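Long-range contact in transcriptional regulator, LacI family (Corynebacterium glutamicum, PDB 3H5T), which probably activates transcription of the inositol phosphate synthase gene ino1 in an inositol-dependent manner by binding a palindromic promoter motif: residues A68-T76 with A128-V137. Sequence-based numbering, arbitrary orientation.
Sequences AGAIGVLLT and AVDGVVIYSV
Val73 sits beside Val133 on one face of a parallel strand pair, both side chains pointing the same way, with Val73 CG2 4.1 Å from Val133 CB. Val73 CG1, anti to the backbone N (chi1 180°), touches Tyr135 CB. Leu332 of helix 321-336 packs on Ile71 and Val133, and Phe91 stacks on the Tyr135 ring, whose OH is hydrogen-bonded to Ser88 OG. On the face lined by helix 142-150, Leu74 rests its CB on Val132 CG2; its CD2 meets Val137 CG2 at 3.5 Å, the side chains crossing nearly at right angles. Val129 lays CG1 against the amide of Gly72, where no side chain intervenes. Backbone bonds zigzag between 68-76 and 128-137: Gly72 N to Gly131 O, Val133 N to Gly72 O, Leu74 N to Val133 O, and Tyr135 N to Leu74 O. At one end a water links Thr76 N to Tyr135 O. At the other, Asp130 N gives Ala70 O an almost straight bond (2.9 Å, 178°), while its OD2 weakly accepts Ala70 N at 3.3 Å. Strand 103-108 bonds the other edge of 70-75, giving the 2-1-3 order of a Rossmann-like periplasmic-binding-protein subdomain: these bonds pair backbone groups within the sheet, leaving apolar faces for helices.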
loop_
_atom_site.group_PDB
_atom_site.type_symbol
_atom_site.label_atom_id
_atom_site.label_comp_id
_atom_site.label_asym_id
_atom_site.label_seq_id
_atom_site.Cartn_x
_atom_site.Cartn_y
_atom_site.Cartn_z
ATOM N N ALA A 68 -7.576 -3.898 25.893
ATOM C CA ALA A 68 -7.085 -2.542 25.674
ATOM C C ALA A 68 -5.554 -2.505 25.713
ATOM O O ALA A 68 -4.954 -2.709 26.771
ATOM C CB ALA A 68 -7.668 -1.594 26.738
ATOM N N GLY A 69 -4.936 -2.252 24.556
ATOM C CA GLY A 69 -3.484 -2.188 24.465
ATOM C C GLY A 69 -3.033 -1.423 23.228
ATOM O O GLY A 69 -3.632 -0.408 22.878
ATOM N N ALA A 70 -1.983 -1.892 22.561
ATOM C CA ALA A 70 -1.508 -1.221 21.352
ATOM C C ALA A 70 -0.935 -2.190 20.331
ATOM O O ALA A 70 -0.393 -3.226 20.696
ATOM C CB ALA A 70 -0.458 -0.169 21.704
ATOM N N ILE A 71 -1.073 -1.852 19.049
ATOM C CA ILE A 71 -0.528 -2.677 17.970
ATOM C C ILE A 71 0.450 -1.830 17.161
ATOM O O ILE A 71 0.306 -0.607 17.077
ATOM C CB ILE A 71 -1.633 -3.224 17.017
ATOM C CG1 ILE A 71 -2.290 -2.082 16.249
ATOM C CG2 ILE A 71 -2.682 -4.000 17.821
ATOM C CD1 ILE A 71 -3.314 -2.537 15.216
ATOM N N GLY A 72 1.454 -2.475 16.577
ATOM C CA GLY A 72 2.434 -1.744 15.794
ATOM C C GLY A 72 2.447 -2.080 14.311
ATOM O O GLY A 72 1.774 -3.012 13.852
ATOM N N VAL A 73 3.214 -1.294 13.558
ATOM C CA VAL A 73 3.367 -1.490 12.126
ATOM C C VAL A 73 4.838 -1.242 11.811
ATOM O O VAL A 73 5.335 -0.123 11.962
ATOM C CB VAL A 73 2.496 -0.508 11.316
ATOM C CG1 VAL A 73 2.691 -0.744 9.815
ATOM C CG2 VAL A 73 1.038 -0.694 11.686
ATOM N N LEU A 74 5.535 -2.294 11.395
ATOM C CA LEU A 74 6.941 -2.179 11.076
ATOM C C LEU A 74 7.077 -1.704 9.650
ATOM O O LEU A 74 6.618 -2.359 8.720
ATOM C CB LEU A 74 7.647 -3.519 11.242
ATOM C CG LEU A 74 9.168 -3.443 11.099
ATOM C CD1 LEU A 74 9.832 -4.044 12.330
ATOM C CD2 LEU A 74 9.594 -4.156 9.837
ATOM N N LEU A 75 7.715 -0.554 9.493
ATOM C CA LEU A 75 7.917 0.055 8.189
ATOM C C LEU A 75 9.420 0.076 7.910
ATOM O O LEU A 75 10.195 0.682 8.653
ATOM C CB LEU A 75 7.354 1.491 8.203
ATOM C CG LEU A 75 6.954 2.154 6.882
ATOM C CD1 LEU A 75 5.869 1.341 6.228
ATOM C CD2 LEU A 75 6.438 3.551 7.128
ATOM N N THR A 76 9.834 -0.592 6.843
ATOM C CA THR A 76 11.242 -0.624 6.485
ATOM C C THR A 76 11.577 0.634 5.642
ATOM O O THR A 76 12.309 0.586 4.653
ATOM C CB THR A 76 11.561 -1.969 5.755
ATOM O OG1 THR A 76 12.933 -2.297 5.961
ATOM C CG2 THR A 76 11.271 -1.893 4.270
ATOM N N ALA A 128 6.726 -1.292 22.214
ATOM C CA ALA A 128 5.711 -1.551 23.229
ATOM C C ALA A 128 4.374 -1.938 22.620
ATOM O O ALA A 128 3.371 -1.240 22.803
ATOM C CB ALA A 128 5.539 -0.320 24.104
ATOM N N VAL A 129 4.353 -3.067 21.918
ATOM C CA VAL A 129 3.129 -3.513 21.271
ATOM C C VAL A 129 2.786 -4.969 21.552
ATOM O O VAL A 129 3.665 -5.772 21.858
ATOM C CB VAL A 129 3.218 -3.296 19.735
ATOM C CG1 VAL A 129 3.411 -1.827 19.438
ATOM C CG2 VAL A 129 4.372 -4.106 19.149
ATOM N N ASP A 130 1.497 -5.292 21.450
ATOM C CA ASP A 130 1.005 -6.648 21.676
ATOM C C ASP A 130 1.025 -7.439 20.370
ATOM O O ASP A 130 0.850 -8.656 20.366
ATOM C CB ASP A 130 -0.436 -6.625 22.209
ATOM C CG ASP A 130 -0.570 -5.899 23.547
ATOM O OD1 ASP A 130 0.178 -6.225 24.497
ATOM O OD2 ASP A 130 -1.444 -5.008 23.646
ATOM N N GLY A 131 1.218 -6.733 19.261
ATOM C CA GLY A 131 1.247 -7.381 17.964
ATOM C C GLY A 131 1.823 -6.464 16.906
ATOM O O GLY A 131 1.923 -5.255 17.111
ATOM N N VAL A 132 2.199 -7.024 15.765
ATOM C CA VAL A 132 2.775 -6.205 14.717
ATOM C C VAL A 132 2.328 -6.556 13.304
ATOM O O VAL A 132 2.270 -7.720 12.926
ATOM C CB VAL A 132 4.319 -6.263 14.763
ATOM C CG1 VAL A 132 4.783 -7.689 14.583
ATOM C CG2 VAL A 132 4.919 -5.357 13.677
ATOM N N VAL A 133 2.002 -5.528 12.534
ATOM C CA VAL A 133 1.611 -5.703 11.142
ATOM C C VAL A 133 2.881 -5.413 10.362
ATOM O O VAL A 133 3.374 -4.283 10.377
ATOM C CB VAL A 133 0.522 -4.685 10.723
ATOM C CG1 VAL A 133 0.333 -4.724 9.218
ATOM C CG2 VAL A 133 -0.786 -4.997 11.446
ATOM N N ILE A 134 3.440 -6.429 9.714
ATOM C CA ILE A 134 4.656 -6.214 8.958
ATOM C C ILE A 134 4.247 -5.713 7.599
ATOM O O ILE A 134 3.523 -6.390 6.863
ATOM C CB ILE A 134 5.496 -7.499 8.845
ATOM C CG1 ILE A 134 6.011 -7.883 10.239
ATOM C CG2 ILE A 134 6.666 -7.276 7.909
ATOM C CD1 ILE A 134 6.740 -9.203 10.321
ATOM N N TYR A 135 4.705 -4.512 7.271
ATOM C CA TYR A 135 4.342 -3.909 6.004
ATOM C C TYR A 135 5.421 -3.808 4.944
ATOM O O TYR A 135 6.364 -3.034 5.073
ATOM C CB TYR A 135 3.760 -2.516 6.247
ATOM C CG TYR A 135 3.371 -1.797 4.987
ATOM C CD1 TYR A 135 2.496 -2.380 4.067
ATOM C CD2 TYR A 135 3.868 -0.525 4.708
ATOM C CE1 TYR A 135 2.120 -1.705 2.890
ATOM C CE2 TYR A 135 3.505 0.159 3.538
ATOM C CZ TYR A 135 2.632 -0.436 2.638
ATOM O OH TYR A 135 2.272 0.241 1.500
ATOM N N SER A 136 5.260 -4.599 3.892
ATOM C CA SER A 136 6.165 -4.570 2.753
ATOM C C SER A 136 7.641 -4.611 3.117
ATOM O O SER A 136 8.391 -3.682 2.841
ATOM C CB SER A 136 5.868 -3.319 1.931
ATOM O OG SER A 136 6.643 -3.291 0.753
ATOM N N VAL A 137 8.064 -5.708 3.724
ATOM C CA VAL A 137 9.450 -5.852 4.120
ATOM C C VAL A 137 10.127 -6.901 3.244
ATOM O O VAL A 137 9.497 -7.869 2.799
ATOM C CB VAL A 137 9.521 -6.229 5.609
ATOM C CG1 VAL A 137 10.923 -6.640 5.993
ATOM C CG2 VAL A 137 9.069 -5.033 6.441
HETATM O O HOH W 1 8.208 -1.140 4.272
#